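Local coordinates for protein DspB (Aggregatibacter actinomycetemcomitans, PDB 1YHT) that probably hydrolyses terminal N-acetylhexosamine residues as a family 20 glycoside hydrolase and disperses biofilm, its catalytic domain being a TIM barrel, at residues A[166-171]-A[207-212]; A[155-160]-A[200-205]; A[103-108]-A[172-177]. One frame throughout, in Å; residues are numbered along the deposited sequence.

Contact 1: residues A[166-171]-A[207-212]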
loop_
_atom_site.group_PDB
_atom_site.type_symbol
_atom_site.label_atom_id
_atom_site.label_comp_id
_atom_site.label_asym_id
_atom_site.label_seq_id
_atom_site.Cartn_x
_atom_site.Cartn_y
_atom_site.Cartn_z
ATOM N N GLU A 166 -16.952 -4.545 1.466
ATOM C CA GLU A 166 -16.570 -5.779 2.122
ATOM C C GLU A 166 -15.280 -5.620 2.938
ATOM O O GLU A 166 -15.188 -6.063 4.097
ATOM C CB GLU A 166 -16.399 -6.862 1.071
ATOM C CG GLU A 166 -16.061 -8.211 1.709
ATOM C CD GLU A 166 -15.916 -9.322 0.696
ATOM O OE1 GLU A 166 -14.791 -9.506 0.198
ATOM O OE2 GLU A 166 -16.910 -10.012 0.452
ATOM N N VAL A 167 -14.277 -4.994 2.334
ATOM C CA VAL A 167 -12.975 -4.749 3.015
ATOM C C VAL A 167 -13.165 -3.856 4.248
ATOM O O VAL A 167 -12.660 -4.142 5.347
ATOM C CB VAL A 167 -11.943 -4.210 2.044
ATOM C CG1 VAL A 167 -10.713 -3.731 2.786
ATOM C CG2 VAL A 167 -11.556 -5.275 1.016
ATOM N N ILE A 168 -13.988 -2.834 4.095
ATOM C CA ILE A 168 -14.360 -1.976 5.223
ATOM C C ILE A 168 -15.031 -2.761 6.342
ATOM O O ILE A 168 -14.660 -2.632 7.520
ATOM C CB ILE A 168 -15.261 -0.811 4.719
ATOM C CG1 ILE A 168 -14.427 0.105 3.873
ATOM C CG2 ILE A 168 -15.882 -0.016 5.890
ATOM C CD1 ILE A 168 -15.186 1.142 3.124
ATOM N N ASP A 169 -15.981 -3.621 5.993
ATOM C CA ASP A 169 -16.642 -4.488 6.976
ATOM C C ASP A 169 -15.678 -5.440 7.711
ATOM O O ASP A 169 -15.783 -5.647 8.927
ATOM C CB ASP A 169 -17.715 -5.340 6.323
ATOM C CG ASP A 169 -18.955 -4.541 5.943
ATOM O OD1 ASP A 169 -19.100 -3.395 6.386
ATOM O OD2 ASP A 169 -19.786 -5.086 5.227
ATOM N N ILE A 170 -14.740 -6.003 6.974
ATOM C CA ILE A 170 -13.707 -6.886 7.537
ATOM C C ILE A 170 -12.810 -6.182 8.582
ATOM O O ILE A 170 -12.625 -6.693 9.667
ATOM C CB ILE A 170 -12.836 -7.480 6.424
ATOM C CG1 ILE A 170 -13.624 -8.477 5.563
ATOM C CG2 ILE A 170 -11.611 -8.222 6.977
ATOM C CD1 ILE A 170 -12.866 -8.852 4.215
ATOM N N PHE A 171 -12.280 -5.005 8.253
ATOM C CA PHE A 171 -11.380 -4.281 9.164
ATOM C C PHE A 171 -12.149 -3.539 10.265
ATOM O O PHE A 171 -11.623 -3.314 11.364
ATOM C CB PHE A 171 -10.429 -3.362 8.379
ATOM C CG PHE A 171 -9.392 -4.137 7.620
ATOM C CD1 PHE A 171 -8.137 -4.392 8.194
ATOM C CD2 PHE A 171 -9.700 -4.733 6.416
ATOM C CE1 PHE A 171 -7.194 -5.175 7.538
ATOM C CE2 PHE A 171 -8.760 -5.548 5.745
ATOM C CZ PHE A 171 -7.528 -5.758 6.279
ATOM N N GLU A 207 -15.696 8.666 2.550
ATOM C CA GLU A 207 -16.148 9.722 3.447
ATOM C C GLU A 207 -17.523 9.387 4.005
ATOM O O GLU A 207 -17.726 9.452 5.226
ATOM C CB GLU A 207 -16.126 11.126 2.754
ATOM C CG GLU A 207 -16.662 12.249 3.624
ATOM C CD GLU A 207 -16.719 13.587 2.886
ATOM O OE1 GLU A 207 -17.505 13.738 1.938
ATOM O OE2 GLU A 207 -15.964 14.498 3.257
ATOM N N LYS A 208 -18.449 8.944 3.158
ATOM C CA LYS A 208 -19.785 8.616 3.651
ATOM C C LYS A 208 -19.749 7.427 4.614
ATOM O O LYS A 208 -20.552 7.355 5.540
ATOM C CB LYS A 208 -20.776 8.378 2.500
ATOM C CG LYS A 208 -22.282 8.378 2.956
ATOM C CD LYS A 208 -23.215 7.884 1.816
ATOM C CE LYS A 208 -24.656 7.551 2.317
ATOM N NZ LYS A 208 -25.217 6.271 1.669
ATOM N N LYS A 209 -18.805 6.502 4.401
ATOM C CA LYS A 209 -18.550 5.391 5.315
ATOM C C LYS A 209 -17.779 5.770 6.587
ATOM O O LYS A 209 -17.444 4.872 7.351
ATOM C CB LYS A 209 -17.704 4.349 4.597
ATOM C CG LYS A 209 -18.275 3.726 3.325
ATOM C CD LYS A 209 -19.289 2.715 3.666
ATOM C CE LYS A 209 -19.729 1.873 2.455
ATOM N NZ LYS A 209 -20.299 0.618 2.996
ATOM N N GLY A 210 -17.428 7.046 6.766
ATOM C CA GLY A 210 -16.728 7.513 7.950
ATOM C C GLY A 210 -15.229 7.234 7.873
ATOM O O GLY A 210 -14.567 7.177 8.896
ATOM N N LEU A 211 -14.709 7.046 6.659
ATOM C CA LEU A 211 -13.301 6.807 6.442
ATOM C C LEU A 211 -12.611 7.901 5.598
ATOM O O LEU A 211 -13.137 8.363 4.589
ATOM C CB LEU A 211 -13.071 5.445 5.775
ATOM C CG LEU A 211 -13.497 4.240 6.601
ATOM C CD1 LEU A 211 -13.633 3.012 5.750
ATOM C CD2 LEU A 211 -12.482 4.006 7.736
ATOM N N LYS A 212 -11.396 8.229 6.006
ATOM C CA LYS A 212 -10.479 9.021 5.218
ATOM C C LYS A 212 -9.777 8.156 4.180
ATOM O O LYS A 212 -9.694 6.933 4.306
ATOM C CB LYS A 212 -9.463 9.704 6.118
ATOM C CG LYS A 212 -10.096 10.728 7.023
ATOM C CD LYS A 212 -9.159 10.951 8.186
ATOM C CE LYS A 212 -9.587 12.012 9.091
ATOM N NZ LYS A 212 -8.689 12.026 10.280
HETATM O O HOH W 1 -19.010 -1.030 4.290
#
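Ile168 meets Leu211 and Lys209 where the last turns of helix 154-171 pass the turn that follows helix 192-208. Along the helix, Glu166 faces away from this turn and binds Ser64 and the backbone N of Leu66, while Val167 packs inward on Phe178 and Pro113 of two barrel strands. Ile168 then does most of the touching. Its side chain and that of Leu211 reach toward each other tip to tip, and the methyl CD1 of Leu211 is received by three carbons of the isoleucine: it lies 3.6 Å from Ile168 CG1, 3.8 Å from Ile168 CG2 and again 3.6 Å from Ile168 CD1. With CG1 beside the backbone N (chi1 -69°) and the chain straight beyond it (chi2 170°), the isoleucine also brings CD1 within 4.0 Å of Lys209 CG, crossing the lysine at a slant. Leu206, in the last turn of helix 192-208, touches both Ile168 and Leu211 and completes the apolar cluster.

Next comes Asp169, on the exposed flank. Lys209 bends at chi2 (-77°) and passes the tip of the isoleucine toward Asp169, yet Asp169 OD1 and Lys209 NZ remain 5.4 Å apart. A water lies between them, donating to Asp169 OD1 at 3.2 Å; its link to Lys209 NZ is unusually short and therefore somewhat doubtful. Lys209 NZ also makes a weak hydrogen bond to Ser165 OG. Ile170 packs on Ile62, and Phe171 on Leu111 and Pro113.

On the other side of the contact, Gly210 ends helix 192-208 in a Schellman motif, its N bonded to Glu207 O, and Leu211 then leads into strand 212-216. Such packing of consecutive helices just before the chain re-enters the sheet is typical of the outer layer of a TIM barrel, at the N-terminal ends of its strands.

Contact 2: residues A[155-160]-A[200-205]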
loop_
_atom_site.group_PDB
_atom_site.type_symbol
_atom_site.label_atom_id
_atom_site.label_comp_id
_atom_site.label_asym_id
_atom_site.label_seq_id
_atom_site.Cartn_x
_atom_site.Cartn_y
_atom_site.Cartn_z
ATOM N N ASP A 155 -20.136 0.778 -13.997
ATOM C CA ASP A 155 -20.281 -0.578 -13.510
ATOM C C ASP A 155 -19.003 -1.034 -12.811
ATOM O O ASP A 155 -19.061 -1.713 -11.817
ATOM C CB ASP A 155 -20.690 -1.553 -14.607
ATOM C CG ASP A 155 -22.053 -1.225 -15.185
ATOM O OD1 ASP A 155 -22.833 -0.524 -14.509
ATOM O OD2 ASP A 155 -22.332 -1.657 -16.308
ATOM N N SER A 156 -17.872 -0.615 -13.359
ATOM C CA SER A 156 -16.580 -0.868 -12.790
ATOM C C SER A 156 -16.397 -0.182 -11.464
ATOM O O SER A 156 -15.870 -0.789 -10.504
ATOM C CB SER A 156 -15.492 -0.478 -13.787
ATOM O OG SER A 156 -15.699 -1.266 -14.969
ATOM N N ILE A 157 -16.899 1.057 -11.385
ATOM C CA ILE A 157 -16.884 1.808 -10.131
ATOM C C ILE A 157 -17.792 1.166 -9.073
ATOM O O ILE A 157 -17.387 0.987 -7.922
ATOM C CB ILE A 157 -17.274 3.267 -10.360
ATOM C CG1 ILE A 157 -16.261 3.882 -11.315
ATOM C CG2 ILE A 157 -17.321 4.049 -9.035
ATOM C CD1 ILE A 157 -16.701 5.251 -11.918
ATOM N N THR A 158 -18.993 0.786 -9.475
ATOM C CA THR A 158 -19.906 0.054 -8.607
ATOM C C THR A 158 -19.251 -1.239 -8.075
ATOM O O THR A 158 -19.312 -1.533 -6.911
ATOM C CB THR A 158 -21.215 -0.254 -9.350
ATOM O OG1 THR A 158 -21.886 0.986 -9.679
ATOM C CG2 THR A 158 -22.193 -1.092 -8.455
ATOM N N PHE A 159 -18.653 -2.023 -8.958
ATOM C CA PHE A 159 -17.952 -3.231 -8.548
ATOM C C PHE A 159 -16.859 -2.975 -7.497
ATOM O O PHE A 159 -16.814 -3.659 -6.455
ATOM C CB PHE A 159 -17.327 -3.951 -9.741
ATOM C CG PHE A 159 -16.414 -5.040 -9.323
ATOM C CD1 PHE A 159 -16.936 -6.255 -8.907
ATOM C CD2 PHE A 159 -15.042 -4.823 -9.238
ATOM C CE1 PHE A 159 -16.086 -7.289 -8.446
ATOM C CE2 PHE A 159 -14.202 -5.820 -8.759
ATOM C CZ PHE A 159 -14.732 -7.073 -8.376
ATOM N N MET A 160 -15.995 -1.998 -7.782
ATOM C CA MET A 160 -14.912 -1.587 -6.893
ATOM C C MET A 160 -15.458 -1.224 -5.531
ATOM O O MET A 160 -14.911 -1.665 -4.530
ATOM C CB MET A 160 -14.112 -0.388 -7.435
ATOM C CG MET A 160 -13.134 -0.758 -8.497
ATOM S SD MET A 160 -12.027 -2.109 -8.072
ATOM C CE MET A 160 -11.199 -1.527 -6.626
ATOM N N ASN A 200 -11.743 10.765 -6.904
ATOM C CA ASN A 200 -12.678 11.583 -6.150
ATOM C C ASN A 200 -13.907 10.761 -5.769
ATOM O O ASN A 200 -14.345 10.821 -4.625
ATOM C CB ASN A 200 -13.054 12.869 -6.911
ATOM C CG ASN A 200 -12.019 13.961 -6.778
ATOM O OD1 ASN A 200 -11.140 13.889 -5.924
ATOM N ND2 ASN A 200 -12.128 15.009 -7.616
ATOM N N LYS A 201 -14.425 9.963 -6.693
ATOM C CA LYS A 201 -15.648 9.177 -6.412
ATOM C C LYS A 201 -15.434 8.183 -5.272
ATOM O O LYS A 201 -16.295 7.991 -4.384
ATOM C CB LYS A 201 -16.174 8.472 -7.661
ATOM C CG LYS A 201 -17.018 9.380 -8.543
ATOM C CD LYS A 201 -17.368 8.722 -9.853
ATOM C CE LYS A 201 -18.363 9.564 -10.659
ATOM N NZ LYS A 201 -18.845 8.809 -11.853
ATOM N N LEU A 202 -14.242 7.599 -5.296
ATOM C CA LEU A 202 -13.806 6.651 -4.261
ATOM C C LEU A 202 -13.676 7.358 -2.898
ATOM O O LEU A 202 -14.181 6.861 -1.880
ATOM C CB LEU A 202 -12.520 5.957 -4.734
ATOM C CG LEU A 202 -12.620 4.608 -5.461
ATOM C CD1 LEU A 202 -13.803 4.348 -6.420
ATOM C CD2 LEU A 202 -11.313 4.099 -5.971
ATOM N N SER A 203 -13.074 8.550 -2.884
ATOM C CA SER A 203 -12.879 9.293 -1.646
ATOM C C SER A 203 -14.197 9.708 -0.989
ATOM O O SER A 203 -14.312 9.627 0.250
ATOM C CB SER A 203 -11.997 10.527 -1.852
ATOM O OG SER A 203 -12.625 11.556 -2.606
ATOM N N TYR A 204 -15.170 10.173 -1.797
ATOM C CA TYR A 204 -16.464 10.594 -1.234
ATOM C C TYR A 204 -17.331 9.380 -0.779
ATOM O O TYR A 204 -18.106 9.469 0.153
ATOM C CB TYR A 204 -17.208 11.505 -2.210
ATOM C CG TYR A 204 -16.500 12.851 -2.357
ATOM C CD1 TYR A 204 -16.303 13.668 -1.252
ATOM C CD2 TYR A 204 -16.028 13.286 -3.587
ATOM C CE1 TYR A 204 -15.658 14.884 -1.368
ATOM C CE2 TYR A 204 -15.361 14.507 -3.722
ATOM C CZ TYR A 204 -15.194 15.298 -2.612
ATOM O OH TYR A 204 -14.559 16.508 -2.732
ATOM N N PHE A 205 -17.156 8.240 -1.440
ATOM C CA PHE A 205 -17.792 7.001 -1.012
ATOM C C PHE A 205 -17.212 6.617 0.362
ATOM O O PHE A 205 -17.945 6.265 1.289
ATOM C CB PHE A 205 -17.526 5.924 -2.059
ATOM C CG PHE A 205 -17.903 4.558 -1.642
ATOM C CD1 PHE A 205 -19.199 4.096 -1.830
ATOM C CD2 PHE A 205 -16.966 3.708 -1.074
ATOM C CE1 PHE A 205 -19.564 2.774 -1.442
ATOM C CE2 PHE A 205 -17.314 2.402 -0.735
ATOM C CZ PHE A 205 -18.610 1.946 -0.907
#
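Ile157 and Leu202 mark the closest approach of the two backbones, with their CA atoms 8.2 Å apart. Both segments are helical throughout, each with its i to i+4 bonds intact, as in Phe159 N to Asp155 O and Phe205 N to Lys201 O. Helices 154-171 and 192-208 are successive members of the outer layer of a TIM barrel and run in the same general sense, separated in the chain by strand 177-181. Few side chains meet between them.

Ile157 carries the first helix's share. Its two branches have different partners: CD1, at the end of the CG1 arm, faces the lysine, whereas CG2 faces the leucine. Lys201 comes from the other helix with its chain extended beyond CG (chi2 172°) and crosses the isoleucine at about a right angle. The touch is made by its methylene CD, 4.1 Å from Ile157 CD1, and Lys201 NZ is hardly farther. Thus an exposed lysine lays its hydrocarbon part at the edge of a buried apolar contact. The first bond of the Leu202 side chain does not point at the other helix, but its end swings nearer, leaving CD1 4.4 Å from Ile157 CG2, a loose fit. Tyr198 packs against both Ile157 and Met160, and one turn after Lys201, Phe205 lies on Gln161, Met164 and Ser165, continuing the helix-helix seam.

The far flank of helix 192-208 is tied to the loop holding Gln227 and Asn229 through Asn200 and Ser203. There Ser203 OG donates to Asn200 O at 2.8 Å, tilted 21° from the carbonyl plane, while Tyr204 N bonds to the same oxygen.

Contact 3: residues A[103-108]-A[172-177]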
loop_
_atom_site.group_PDB
_atom_site.type_symbol
_atom_site.label_atom_id
_atom_site.label_comp_id
_atom_site.label_asym_id
_atom_site.label_seq_id
_atom_site.Cartn_x
_atom_site.Cartn_y
_atom_site.Cartn_z
ATOM N N TYR A 103 -5.644 -7.597 18.326
ATOM C CA TYR A 103 -4.308 -7.440 18.832
ATOM C C TYR A 103 -3.839 -6.004 18.514
ATOM O O TYR A 103 -3.339 -5.296 19.416
ATOM C CB TYR A 103 -3.402 -8.498 18.226
ATOM C CG TYR A 103 -2.069 -8.557 18.881
ATOM C CD1 TYR A 103 -1.910 -9.254 20.072
ATOM C CD2 TYR A 103 -0.955 -7.898 18.334
ATOM C CE1 TYR A 103 -0.654 -9.278 20.738
ATOM C CE2 TYR A 103 0.271 -7.926 18.974
ATOM C CZ TYR A 103 0.414 -8.602 20.193
ATOM O OH TYR A 103 1.644 -8.643 20.839
ATOM N N ALA A 104 -4.057 -5.571 17.262
ATOM C CA ALA A 104 -3.700 -4.196 16.815
ATOM C C ALA A 104 -4.340 -3.129 17.652
ATOM O O ALA A 104 -3.688 -2.177 18.119
ATOM C CB ALA A 104 -4.110 -4.001 15.350
ATOM N N LYS A 105 -5.655 -3.277 17.799
ATOM C CA LYS A 105 -6.458 -2.361 18.551
ATOM C C LYS A 105 -5.968 -2.219 20.006
ATOM O O LYS A 105 -5.801 -1.111 20.489
ATOM C CB LYS A 105 -7.895 -2.846 18.522
ATOM C CG LYS A 105 -8.896 -1.765 18.438
ATOM C CD LYS A 105 -10.279 -2.419 18.289
ATOM C CE LYS A 105 -11.333 -1.375 18.425
ATOM N NZ LYS A 105 -12.652 -2.037 18.595
ATOM N N ALA A 106 -5.691 -3.316 20.678
ATOM C CA ALA A 106 -5.131 -3.225 22.022
ATOM C C ALA A 106 -3.756 -2.567 22.029
ATOM O O ALA A 106 -3.339 -1.987 23.044
ATOM C CB ALA A 106 -5.063 -4.567 22.675
ATOM N N LYS A 107 -3.026 -2.640 20.920
ATOM C CA LYS A 107 -1.707 -1.994 20.903
ATOM C C LYS A 107 -1.759 -0.577 20.352
ATOM O O LYS A 107 -0.719 0.056 20.174
ATOM C CB LYS A 107 -0.712 -2.853 20.140
ATOM C CG LYS A 107 -0.305 -4.129 20.945
ATOM C CD LYS A 107 1.219 -4.340 21.054
ATOM C CE LYS A 107 1.601 -5.268 22.238
ATOM N NZ LYS A 107 3.093 -5.456 22.361
ATOM N N GLY A 108 -2.955 -0.091 20.026
ATOM C CA GLY A 108 -3.109 1.257 19.538
ATOM C C GLY A 108 -2.613 1.419 18.109
ATOM O O GLY A 108 -2.255 2.525 17.710
ATOM N N GLY A 172 -13.393 -3.176 9.970
ATOM C CA GLY A 172 -14.256 -2.479 10.931
ATOM C C GLY A 172 -13.558 -1.313 11.652
ATOM O O GLY A 172 -12.807 -0.572 11.034
ATOM N N ASP A 173 -13.775 -1.176 12.968
ATOM C CA ASP A 173 -13.272 0.019 13.697
ATOM C C ASP A 173 -11.759 0.057 13.980
ATOM O O ASP A 173 -11.284 0.968 14.655
ATOM C CB ASP A 173 -14.092 0.280 15.001
ATOM C CG ASP A 173 -13.853 -0.748 16.083
ATOM O OD1 ASP A 173 -13.007 -1.660 15.957
ATOM O OD2 ASP A 173 -14.531 -0.631 17.113
ATOM N N THR A 174 -11.007 -0.915 13.462
ATOM C CA THR A 174 -9.540 -0.872 13.565
ATOM C C THR A 174 -8.942 0.115 12.573
ATOM O O THR A 174 -7.744 0.403 12.639
ATOM C CB THR A 174 -8.905 -2.245 13.312
ATOM O OG1 THR A 174 -9.125 -2.652 11.940
ATOM C CG2 THR A 174 -9.480 -3.281 14.289
ATOM N N SER A 175 -9.781 0.646 11.668
ATOM C CA SER A 175 -9.328 1.398 10.511
ATOM C C SER A 175 -10.041 2.733 10.463
ATOM O O SER A 175 -11.269 2.776 10.521
ATOM C CB SER A 175 -9.599 0.585 9.224
ATOM O OG SER A 175 -9.275 1.370 8.081
ATOM N N GLN A 176 -9.276 3.821 10.399
ATOM C CA GLN A 176 -9.829 5.155 10.120
ATOM C C GLN A 176 -9.482 5.723 8.745
ATOM O O GLN A 176 -10.009 6.797 8.346
ATOM C CB GLN A 176 -9.395 6.121 11.227
ATOM C CG GLN A 176 -10.069 5.768 12.558
ATOM C CD GLN A 176 -9.392 4.634 13.280
ATOM O OE1 GLN A 176 -8.182 4.660 13.490
ATOM N NE2 GLN A 176 -10.151 3.625 13.638
ATOM N N HIS A 177 -8.646 4.964 8.009
ATOM C CA HIS A 177 -8.212 5.354 6.689
ATOM C C HIS A 177 -8.276 4.127 5.811
ATOM O O HIS A 177 -7.929 3.029 6.270
ATOM C CB HIS A 177 -6.757 5.833 6.702
ATOM C CG HIS A 177 -6.512 7.009 7.596
ATOM N ND1 HIS A 177 -6.374 6.881 8.961
ATOM C CD2 HIS A 177 -6.388 8.326 7.325
ATOM C CE1 HIS A 177 -6.181 8.077 9.496
ATOM N NE2 HIS A 177 -6.198 8.979 8.525
#
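Lys105 and Asp173 form a two-pronged salt bridge between the end of helix 94-106 and the loop that leads into strand 177-181. Lys105 NZ donates to Asp173 OD1 at 2.7 Å and to Asp173 OD2 at 2.8 Å, reaching each oxygen on its syn side and standing little more than 20° out of the carboxylate plane. The lysine chain is extended beyond CG and crosses the aspartate roughly at right angles. With CG held between its own backbone N and carbonyl carbon (chi1 70°), Asp173 brings its carboxylate round toward the lysine. Alongside the ion pair, Lys105 CD rests 4.2 Å from Thr174 CG2; the threonine hydroxyl is engaged elsewhere, bonded to Phe171 O.

Some backbone groups are satisfied locally: Gly108 N returns to Lys105 O in a Schellman motif, and Ser175 N makes a weak bond to Gly172 O. Others look to strand 110-117, where Thr174 shares a backbone bond with Leu111 and Glu110 OE2 takes both Gln176 N and His177 ND1.

Both charged residues are exposed, so the attraction is probably screened by solvent, but with one ammonium shared by two carboxylate oxygens the aspartate's rotation is well defined.

In the fold
Contacts 1 and 2 are two stations along one pair of helices, 154-171 and 192-208, with centres 13 Å apart. Contact 3 is equally far from contact 1 but 24 Å from contact 2, and its nearest atoms stay about 10 Å from the latter. Contacts 1 and 3 join directly where neighbouring strands begin: Lys212 N lies 3.1 Å from Gln176 O, probably a hydrogen bond, and Leu211 CD2 packs on Ser175 O. In TIM barrels the active site lies at the C-terminal strand ends, so contacts 1 and 3 belong to the opposite end, while contact 2, near the start of helix 154-171 and earlier on helix 192-208 than contact 1, lies farther toward the catalytic end.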